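Local coordinates for protein aldose-aldose oxidoreductase (PDB 5A04) that probably oxidises one aldose sugar while reducing another, with a tightly held NADP(H) cofactor carrying the hydride between the two half-reactions, at residues G8-G13 against A36-T41; P72-V77 against A96-M101; T81-H86 against E103-N108. All blocks are in the same frame, centred on the assembly; numbering follows the deposited sequence.

Interaction 1 of 3, residues G8-G13 against A36-T41; sequences GYAILG and ALVSGT. With NDP (NADPH dihydro-nicotinamide-adenine-dinucleotide phosphate), chain G.
The amide of Val38 donates to Ile11 O over 2.8 Å, the shortest of four backbone bonds that join strand 8-12 to strand 36-38. The others run from Ala36 N to Tyr9 O, from Ile11 N to Ala36 O and, at the end of the ladder, from Gly13 N to Val38 O (3.0 Å), where the N-H...O angle is 171°. The short strand segments lie parallel, 20° apart. Ala10 and Ala36 meet methyl to methyl, CB to CB at 3.8 Å. Farther along the same face Leu12, with CG anti to its backbone N (chi1 -171°), sets that atom 3.7 Å from Val38 CB, and Phe65 and Ile68 continue the apolar layer. Leu37 lies on the other face, against helix 42-52.

Beyond Val38, the 2'-phosphate of NADPH is met by residues 39-41. Gly40 N donates to the phosphate oxygen O1X at 3.0 Å. Thr41 OG1 reaches O2X at 2.8 Å. Ser39 OG lies implausibly close to O3X, and the length of that bond is doubtful. Thr41 N in turn donates to Ser39 OG at 3.0 Å, an ST turn that fixes the serine hydroxyl. With Gly13 opening a GxGxxA-type turn, this is the first beta-alpha-beta unit of a Rossmann fold, its second strand leading to a phosphate site consistent with use of NADP(H).

Interaction 2 of 3, residues P72-V77 against A96-M101; sequences PDVDIV and AGKHVM
Val74 meets Lys98 through both backbone and side chain. Its carbonyl O accepts a bond of 2.8 Å from Lys98 NZ, while its CG1 lies 3.9 Å from Lys98 CE, the two side chains crossing at about a right angle. The lysine gets there by a bend at chi2 (-54°), beyond which the chain runs extended to the ammonium group. The same NZ also donates to Asn71 O, so two backbone carbonyls hold it.

At Asp75 the carboxylate turns to Gly8 N on the neighbouring strand, and the carbonyl serves this contact. Asp75 O takes His99 N in its carbonyl plane at 3.0 Å and also sits at the edge of the imidazole, 3.4 Å from His99 CD2. The far side of that ring bonds Lys126 N through ND1.

Ile76 pairs with His99 in parallel register. Ile76 CG1 packs 4.0 Å from His99 CB, with helix 292-306 over the isoleucine, and its CG2 leans toward the backbone at Met101. Val77 then uses both peptide groups: Val77 N donates to His99 O at 2.9 Å, and Val77 O accepts from Met101 N at the same length. Its CG2 rests 3.8 Å from Lys98 CB, and the valine also touches Ala93 of helix 86-95.

Shortening Lys98 to an alanine would probably leave Val74 O and Asn71 O without this donor and open a gap beside Val74. The lysine is buried, and its charge is probably offset in part by the two main-chain carbonyls, since the Asp75 carboxylate does not touch it; the contact therefore ties the loop ahead of strand 76-79 to Lys98, just ahead of strand 99-102, by polar bonds to backbone carbonyls.

Interaction 3 of 3, residues T81-H86 against E103-N108; sequences TPNSLH and EKPMAN. With NDP (NADPH dihydro-nicotinamide-adenine-dinucleotide phosphate), chain G; BGC (beta-D-glucopyranose), chain H.
Asn108 ND2 donates to Ser84 OG at 2.7 Å in a nearly straight bond (169°), the hydroxyl lying in the amide plane; Ser84 OG is also bonded to Ala176 O. Across the same contact His86 ND1 faces two carbonyls at the ring edge. It donates to Met106 O at 3.1 Å, in the ring plane but well above the plane of that carbonyl, and more weakly to Pro105 O. On the other side of the ring NE2 donates to Thr81 O at 2.9 Å, and Asn83 CA lies over one face, so the imidazole is fixed in rotation.

Glu103, Lys104 and Pro105 form the EKP motif of the Gfo/Idh/MocA oxidoreductases, with a cis peptide before the proline. Glu103 OE1 accepts from the nicotinamide amide N7N of NADPH at 2.9 Å and 174°, and its OE2 is held by Tyr78 OH. Lys104 O receives ribose O2D at 2.8 Å, while Lys104 NZ, brought round by bends at chi2 and chi3, donates to O1 of the bound glucose at 2.6 Å.

Outside this polar core, Asn83 and the Pro105 ring cross at about a right angle, Asn83 OD1 lying 3.3 Å from Pro105 CD. The amide nitrogen of Asn83 turns to Ala178 O, and Met184 and Ile188 of helix 182-198 pack on the proline.

Overall arrangement
All three contacts belong to the NADPH-binding Rossmann domain. Interactions 1 and 2, with centres about 11 Å apart, share one parallel sheet: strands 7-12 and 76-79 are neighbours, probably hydrogen-bonded from Ala10 N to Ile76 O (2.8 Å), and Tyr9 packs on Ile76 and Met101. Interaction 3 joins the loops that follow the two strands paired in interaction 2, which lies at the other end of those strands, its centre about 18 Å away. Interactions 1 and 3 both hold NADPH, interaction 1 at the 2'-phosphate, interaction 3 chiefly at the nicotinamide ribose and amide, with Pro82 and Leu85 against the adenine. They meet where Leu12 CD2 lies 3.5 Å from Thr81 CG2. Interaction 3 also reaches the glucose.

Interaction 1 of 3, residues G8-G13 against A36-T41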
# COMPACT_ATOMS: atom_id res chain seq x y z
N GLY A 8 -28.01 -25.84 16.84
CA GLY A 8 -28.08 -26.45 15.52
C GLY A 8 -28.06 -25.44 14.38
O GLY A 8 -28.84 -24.50 14.35
N TYR A 9 -27.15 -25.65 13.43
CA TYR A 9 -27.06 -24.82 12.23
C TYR A 9 -27.80 -25.42 11.03
O TYR A 9 -27.65 -26.61 10.73
CB TYR A 9 -25.59 -24.63 11.82
CG TYR A 9 -24.87 -23.49 12.49
CD1 TYR A 9 -24.41 -23.59 13.80
CD2 TYR A 9 -24.59 -22.33 11.77
CE1 TYR A 9 -23.74 -22.53 14.40
CE2 TYR A 9 -23.92 -21.28 12.35
CZ TYR A 9 -23.49 -21.37 13.65
OH TYR A 9 -22.82 -20.30 14.20
N ALA A 10 -28.58 -24.59 10.34
CA ALA A 10 -29.00 -24.89 8.98
C ALA A 10 -28.06 -24.14 8.04
O ALA A 10 -27.92 -22.93 8.14
CB ALA A 10 -30.47 -24.47 8.75
N ILE A 11 -27.40 -24.86 7.14
CA ILE A 11 -26.54 -24.22 6.14
C ILE A 11 -27.37 -23.98 4.88
O ILE A 11 -27.97 -24.91 4.32
CB ILE A 11 -25.29 -25.08 5.82
CG1 ILE A 11 -24.50 -25.36 7.11
CG2 ILE A 11 -24.40 -24.37 4.80
CD1 ILE A 11 -24.03 -24.12 7.86
N LEU A 12 -27.42 -22.72 4.44
CA LEU A 12 -28.28 -22.34 3.33
C LEU A 12 -27.42 -21.83 2.18
O LEU A 12 -26.72 -20.84 2.31
CB LEU A 12 -29.29 -21.27 3.80
CG LEU A 12 -30.42 -20.90 2.82
CD1 LEU A 12 -31.60 -20.31 3.61
CD2 LEU A 12 -29.94 -19.89 1.79
N GLY A 13 -27.50 -22.53 1.04
CA GLY A 13 -26.70 -22.23 -0.14
C GLY A 13 -25.47 -23.12 -0.18
O GLY A 13 -24.42 -22.76 0.34
N ALA A 36 -29.25 -29.03 9.69
CA ALA A 36 -30.13 -29.00 8.52
C ALA A 36 -29.43 -28.42 7.30
O ALA A 36 -28.41 -27.73 7.41
CB ALA A 36 -31.40 -28.20 8.83
N LEU A 37 -29.99 -28.71 6.12
CA LEU A 37 -29.47 -28.22 4.85
C LEU A 37 -30.58 -27.53 4.07
O LEU A 37 -31.72 -28.01 4.03
CB LEU A 37 -28.90 -29.37 4.02
CG LEU A 37 -27.75 -30.13 4.69
CD1 LEU A 37 -27.47 -31.40 3.89
CD2 LEU A 37 -26.51 -29.26 4.77
N VAL A 38 -30.24 -26.40 3.46
CA VAL A 38 -31.19 -25.67 2.61
C VAL A 38 -30.53 -25.39 1.27
O VAL A 38 -29.46 -24.77 1.22
CB VAL A 38 -31.63 -24.35 3.25
CG1 VAL A 38 -32.77 -23.73 2.43
CG2 VAL A 38 -32.06 -24.57 4.68
N SER A 39 -31.14 -25.86 0.18
CA SER A 39 -30.52 -25.82 -1.13
C SER A 39 -31.54 -25.70 -2.25
O SER A 39 -32.63 -26.26 -2.16
CB SER A 39 -29.67 -27.08 -1.37
OG SER A 39 -29.04 -27.02 -2.65
N GLY A 40 -31.16 -25.01 -3.32
CA GLY A 40 -31.97 -24.96 -4.54
C GLY A 40 -31.64 -26.09 -5.51
O GLY A 40 -32.17 -26.16 -6.62
N THR A 41 -30.75 -26.99 -5.09
CA THR A 41 -30.33 -28.11 -5.93
C THR A 41 -30.62 -29.43 -5.23
O THR A 41 -29.91 -29.82 -4.30
CB THR A 41 -28.83 -28.06 -6.25
OG1 THR A 41 -28.51 -26.81 -6.88
CG2 THR A 41 -28.44 -29.21 -7.19
PA NDP G . -20.80 -20.36 -4.87
O1A NDP G . -21.24 -19.85 -6.20
O2A NDP G . -19.66 -21.34 -4.83
O5B NDP G . -22.06 -21.03 -4.06
C5B NDP G . -23.14 -20.14 -4.10
C4B NDP G . -24.37 -21.00 -3.77
O4B NDP G . -25.50 -20.18 -3.47
C3B NDP G . -24.75 -21.86 -4.99
O3B NDP G . -24.04 -23.06 -5.01
C2B NDP G . -26.21 -22.19 -4.67
O2B NDP G . -26.33 -23.15 -3.79
C1B NDP G . -26.66 -20.86 -3.92
N9A NDP G . -27.46 -19.98 -4.77
C8A NDP G . -28.77 -19.57 -4.54
N7A NDP G . -29.24 -18.77 -5.52
C5A NDP G . -28.19 -18.68 -6.43
C6A NDP G . -28.06 -17.99 -7.66
N6A NDP G . -29.11 -17.25 -8.15
N1A NDP G . -26.91 -18.04 -8.39
C2A NDP G . -25.90 -18.81 -7.83
N3A NDP G . -25.87 -19.51 -6.68
C4A NDP G . -27.06 -19.43 -5.99
O3 NDP G . -20.38 -18.95 -4.11
PN NDP G . -19.39 -19.08 -2.83
O1N NDP G . -19.81 -20.11 -1.86
O2N NDP G . -17.95 -18.75 -3.16
O5D NDP G . -19.82 -17.57 -2.03
C5D NDP G . -21.11 -17.57 -1.51
C4D NDP G . -21.15 -16.48 -0.39
O4D NDP G . -20.09 -16.77 0.56
C3D NDP G . -20.84 -15.05 -0.96
O3D NDP G . -21.58 -14.06 -0.23
C2D NDP G . -19.35 -14.87 -0.67
O2D NDP G . -19.01 -13.52 -0.44
C1D NDP G . -19.23 -15.65 0.68
N1N NDP G . -17.88 -16.19 0.84
C2N NDP G . -17.17 -15.93 2.01
C3N NDP G . -15.92 -16.46 2.15
C7N NDP G . -15.16 -16.19 3.37
O7N NDP G . -13.96 -16.50 3.49
N7N NDP G . -15.80 -15.58 4.44
C4N NDP G . -15.28 -17.31 1.10
C5N NDP G . -16.10 -17.48 -0.11
C6N NDP G . -17.32 -16.95 -0.20
P2B NDP G . -27.58 -24.31 -4.02
O1X NDP G . -28.78 -23.40 -4.16
O2X NDP G . -27.08 -24.96 -5.27
O3X NDP G . -27.50 -25.14 -2.74

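Interaction 2 of 3, residues P72-V77 against A96-M101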
# COMPACT_ATOMS: atom_id res chain seq x y z
N PRO A 72 -37.35 -27.60 15.65
CA PRO A 72 -36.69 -27.15 16.87
C PRO A 72 -35.21 -27.51 16.93
O PRO A 72 -34.51 -27.01 17.81
CB PRO A 72 -37.48 -27.87 17.97
CG PRO A 72 -37.93 -29.13 17.31
CD PRO A 72 -38.22 -28.77 15.88
N ASP A 73 -34.73 -28.37 16.03
CA ASP A 73 -33.31 -28.72 15.99
C ASP A 73 -32.49 -27.62 15.33
O ASP A 73 -31.26 -27.65 15.39
CB ASP A 73 -33.08 -30.02 15.23
CG ASP A 73 -33.68 -31.23 15.93
OD1 ASP A 73 -33.84 -31.16 17.17
OD2 ASP A 73 -34.01 -32.22 15.25
N VAL A 74 -33.17 -26.66 14.70
CA VAL A 74 -32.46 -25.56 14.04
C VAL A 74 -32.57 -24.29 14.87
O VAL A 74 -33.66 -23.77 15.10
CB VAL A 74 -33.00 -25.31 12.62
CG1 VAL A 74 -32.32 -24.08 12.00
CG2 VAL A 74 -32.81 -26.55 11.76
N ASP A 75 -31.42 -23.82 15.34
CA ASP A 75 -31.35 -22.56 16.08
C ASP A 75 -30.87 -21.40 15.21
O ASP A 75 -31.27 -20.26 15.40
CB ASP A 75 -30.42 -22.71 17.28
CG ASP A 75 -30.89 -23.77 18.24
OD1 ASP A 75 -31.86 -23.49 18.99
OD2 ASP A 75 -30.31 -24.87 18.25
N ILE A 76 -30.00 -21.72 14.26
CA ILE A 76 -29.29 -20.71 13.46
C ILE A 76 -29.36 -21.07 12.00
O ILE A 76 -29.20 -22.24 11.64
CB ILE A 76 -27.78 -20.61 13.86
CG1 ILE A 76 -27.63 -20.21 15.33
CG2 ILE A 76 -27.05 -19.63 12.95
CD1 ILE A 76 -26.27 -20.61 15.93
N VAL A 77 -29.59 -20.08 11.14
CA VAL A 77 -29.44 -20.26 9.70
C VAL A 77 -28.20 -19.50 9.24
O VAL A 77 -28.03 -18.31 9.56
CB VAL A 77 -30.67 -19.75 8.93
CG1 VAL A 77 -30.44 -19.86 7.43
CG2 VAL A 77 -31.94 -20.50 9.35
N ALA A 96 -38.76 -16.97 10.48
CA ALA A 96 -38.87 -18.37 10.92
C ALA A 96 -38.36 -18.58 12.35
O ALA A 96 -38.25 -19.72 12.82
CB ALA A 96 -38.12 -19.28 9.96
N GLY A 97 -38.03 -17.48 13.03
CA GLY A 97 -37.62 -17.52 14.42
C GLY A 97 -36.20 -18.00 14.65
O GLY A 97 -35.86 -18.48 15.74
N LYS A 98 -35.36 -17.87 13.62
CA LYS A 98 -33.97 -18.33 13.73
C LYS A 98 -32.97 -17.17 13.86
O LYS A 98 -33.16 -16.09 13.28
CB LYS A 98 -33.58 -19.18 12.52
CG LYS A 98 -34.59 -20.29 12.16
CD LYS A 98 -34.90 -21.20 13.35
CE LYS A 98 -35.75 -22.37 12.91
NZ LYS A 98 -36.17 -23.21 14.09
N HIS A 99 -31.91 -17.41 14.64
CA HIS A 99 -30.75 -16.53 14.65
C HIS A 99 -30.06 -16.67 13.30
O HIS A 99 -30.25 -17.66 12.62
CB HIS A 99 -29.80 -16.90 15.78
CG HIS A 99 -30.45 -16.89 17.13
ND1 HIS A 99 -30.56 -15.74 17.89
CD2 HIS A 99 -31.01 -17.88 17.86
CE1 HIS A 99 -31.15 -16.03 19.03
NE2 HIS A 99 -31.43 -17.32 19.04
N VAL A 100 -29.26 -15.68 12.91
CA VAL A 100 -28.68 -15.70 11.57
C VAL A 100 -27.19 -15.41 11.58
O VAL A 100 -26.75 -14.44 12.19
CB VAL A 100 -29.37 -14.67 10.66
CG1 VAL A 100 -28.68 -14.62 9.29
CG2 VAL A 100 -30.84 -15.02 10.49
N MET A 101 -26.43 -16.27 10.91
CA MET A 101 -25.07 -15.98 10.48
C MET A 101 -25.16 -15.66 9.00
O MET A 101 -25.70 -16.44 8.22
CB MET A 101 -24.14 -17.17 10.73
CG MET A 101 -22.70 -16.92 10.32
SD MET A 101 -21.75 -16.15 11.64
CE MET A 101 -21.50 -17.57 12.72

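Interaction 3 of 3, residues T81-H86 against E103-N108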
# COMPACT_ATOMS: atom_id res chain seq x y z
N THR A 81 -25.05 -17.51 0.27
CA THR A 81 -25.52 -17.35 -1.10
C THR A 81 -24.82 -16.18 -1.79
O THR A 81 -24.10 -15.44 -1.13
CB THR A 81 -27.02 -17.08 -1.11
OG1 THR A 81 -27.24 -15.82 -0.45
CG2 THR A 81 -27.77 -18.19 -0.37
N PRO A 82 -25.05 -15.98 -3.10
CA PRO A 82 -24.61 -14.70 -3.70
C PRO A 82 -25.12 -13.50 -2.90
O PRO A 82 -26.15 -13.59 -2.21
CB PRO A 82 -25.22 -14.75 -5.10
CG PRO A 82 -25.23 -16.23 -5.42
CD PRO A 82 -25.59 -16.90 -4.12
N ASN A 83 -24.40 -12.40 -3.00
CA ASN A 83 -24.58 -11.25 -2.13
C ASN A 83 -25.99 -10.67 -2.18
O ASN A 83 -26.54 -10.33 -1.15
CB ASN A 83 -23.57 -10.15 -2.50
CG ASN A 83 -22.14 -10.65 -2.42
OD1 ASN A 83 -21.85 -11.61 -1.70
ND2 ASN A 83 -21.24 -9.99 -3.15
N SER A 84 -26.56 -10.58 -3.37
CA SER A 84 -27.90 -10.00 -3.49
C SER A 84 -29.01 -10.83 -2.82
O SER A 84 -30.12 -10.34 -2.61
CB SER A 84 -28.25 -9.79 -4.96
OG SER A 84 -27.34 -8.87 -5.55
N LEU A 85 -28.72 -12.09 -2.49
CA LEU A 85 -29.70 -12.95 -1.82
C LEU A 85 -29.57 -12.95 -0.29
O LEU A 85 -30.41 -13.53 0.41
CB LEU A 85 -29.57 -14.38 -2.35
CG LEU A 85 -29.77 -14.54 -3.85
CD1 LEU A 85 -29.84 -16.01 -4.22
CD2 LEU A 85 -30.99 -13.84 -4.29
N HIS A 86 -28.53 -12.29 0.23
CA HIS A 86 -28.34 -12.25 1.68
C HIS A 86 -29.55 -11.65 2.39
O HIS A 86 -30.02 -12.19 3.39
CB HIS A 86 -27.09 -11.45 2.05
CG HIS A 86 -25.81 -12.13 1.66
ND1 HIS A 86 -24.57 -11.55 1.86
CD2 HIS A 86 -25.58 -13.33 1.07
CE1 HIS A 86 -23.63 -12.38 1.42
NE2 HIS A 86 -24.22 -13.46 0.93
N GLU A 103 -23.00 -14.37 5.49
CA GLU A 103 -21.68 -14.13 4.93
C GLU A 103 -21.48 -12.67 4.54
O GLU A 103 -22.44 -11.94 4.35
CB GLU A 103 -21.43 -15.04 3.72
CG GLU A 103 -20.56 -16.25 4.08
CD GLU A 103 -19.35 -15.83 4.87
OE1 GLU A 103 -18.64 -14.91 4.42
OE2 GLU A 103 -19.12 -16.40 5.96
N LYS A 104 -20.22 -12.26 4.43
CA LYS A 104 -19.88 -10.96 3.87
C LYS A 104 -19.94 -11.02 2.35
O LYS A 104 -19.90 -12.11 1.77
CB LYS A 104 -18.48 -10.51 4.32
CG LYS A 104 -17.39 -11.60 4.40
CD LYS A 104 -17.07 -12.30 3.07
CE LYS A 104 -16.58 -11.35 1.98
NZ LYS A 104 -16.37 -12.09 0.70
N PRO A 105 -20.07 -9.86 1.69
CA PRO A 105 -20.48 -8.59 2.27
C PRO A 105 -21.93 -8.74 2.75
O PRO A 105 -22.65 -9.55 2.19
CB PRO A 105 -20.36 -7.61 1.09
CG PRO A 105 -20.66 -8.47 -0.10
CD PRO A 105 -19.95 -9.78 0.22
N MET A 106 -22.31 -8.02 3.79
CA MET A 106 -23.63 -8.21 4.39
C MET A 106 -24.79 -8.13 3.39
O MET A 106 -25.63 -9.04 3.34
CB MET A 106 -23.84 -7.19 5.50
CG MET A 106 -25.19 -7.30 6.21
SD MET A 106 -25.10 -6.20 7.62
CE MET A 106 -26.67 -6.57 8.42
N ALA A 107 -24.81 -7.08 2.58
CA ALA A 107 -25.83 -6.94 1.53
C ALA A 107 -25.32 -5.95 0.48
O ALA A 107 -24.21 -5.45 0.60
CB ALA A 107 -27.16 -6.48 2.13
N ASN A 108 -26.13 -5.66 -0.53
CA ASN A 108 -25.67 -4.76 -1.60
C ASN A 108 -25.56 -3.30 -1.19
O ASN A 108 -24.80 -2.54 -1.79
CB ASN A 108 -26.60 -4.84 -2.82
CG ASN A 108 -26.58 -6.21 -3.49
OD1 ASN A 108 -25.77 -7.08 -3.16
ND2 ASN A 108 -27.48 -6.40 -4.44
PA NDP G . -20.80 -20.36 -4.87
O1A NDP G . -21.24 -19.85 -6.20
O2A NDP G . -19.66 -21.34 -4.83
O5B NDP G . -22.06 -21.03 -4.06
C5B NDP G . -23.14 -20.14 -4.10
C4B NDP G . -24.37 -21.00 -3.77
O4B NDP G . -25.50 -20.18 -3.47
C3B NDP G . -24.75 -21.86 -4.99
O3B NDP G . -24.04 -23.06 -5.01
C2B NDP G . -26.21 -22.19 -4.67
O2B NDP G . -26.33 -23.15 -3.79
C1B NDP G . -26.66 -20.86 -3.92
N9A NDP G . -27.46 -19.98 -4.77
C8A NDP G . -28.77 -19.57 -4.54
N7A NDP G . -29.24 -18.77 -5.52
C5A NDP G . -28.19 -18.68 -6.43
C6A NDP G . -28.06 -17.99 -7.66
N6A NDP G . -29.11 -17.25 -8.15
N1A NDP G . -26.91 -18.04 -8.39
C2A NDP G . -25.90 -18.81 -7.83
N3A NDP G . -25.87 -19.51 -6.68
C4A NDP G . -27.06 -19.43 -5.99
O3 NDP G . -20.38 -18.95 -4.11
PN NDP G . -19.39 -19.08 -2.83
O1N NDP G . -19.81 -20.11 -1.86
O2N NDP G . -17.95 -18.75 -3.16
O5D NDP G . -19.82 -17.57 -2.03
C5D NDP G . -21.11 -17.57 -1.51
C4D NDP G . -21.15 -16.48 -0.39
O4D NDP G . -20.09 -16.77 0.56
C3D NDP G . -20.84 -15.05 -0.96
O3D NDP G . -21.58 -14.06 -0.23
C2D NDP G . -19.35 -14.87 -0.67
O2D NDP G . -19.01 -13.52 -0.44
C1D NDP G . -19.23 -15.65 0.68
N1N NDP G . -17.88 -16.19 0.84
C2N NDP G . -17.17 -15.93 2.01
C3N NDP G . -15.92 -16.46 2.15
C7N NDP G . -15.16 -16.19 3.37
O7N NDP G . -13.96 -16.50 3.49
N7N NDP G . -15.80 -15.58 4.44
C4N NDP G . -15.28 -17.31 1.10
C5N NDP G . -16.10 -17.48 -0.11
C6N NDP G . -17.32 -16.95 -0.20
P2B NDP G . -27.58 -24.31 -4.02
O1X NDP G . -28.78 -23.40 -4.16
O2X NDP G . -27.08 -24.96 -5.27
O3X NDP G . -27.50 -25.14 -2.74
C2 BGC H . -14.15 -14.21 -1.11
C3 BGC H . -13.50 -15.24 -2.06
C4 BGC H . -12.01 -15.27 -1.84
C5 BGC H . -11.68 -15.47 -0.37
C6 BGC H . -10.15 -15.27 -0.16
C1 BGC H . -13.76 -14.61 0.24
O1 BGC H . -14.44 -13.79 1.19
O2 BGC H . -15.56 -14.25 -1.29
O3 BGC H . -13.80 -14.83 -3.38
O4 BGC H . -11.45 -16.32 -2.60
O5 BGC H . -12.34 -14.51 0.43
O6 BGC H . -9.77 -15.63 1.17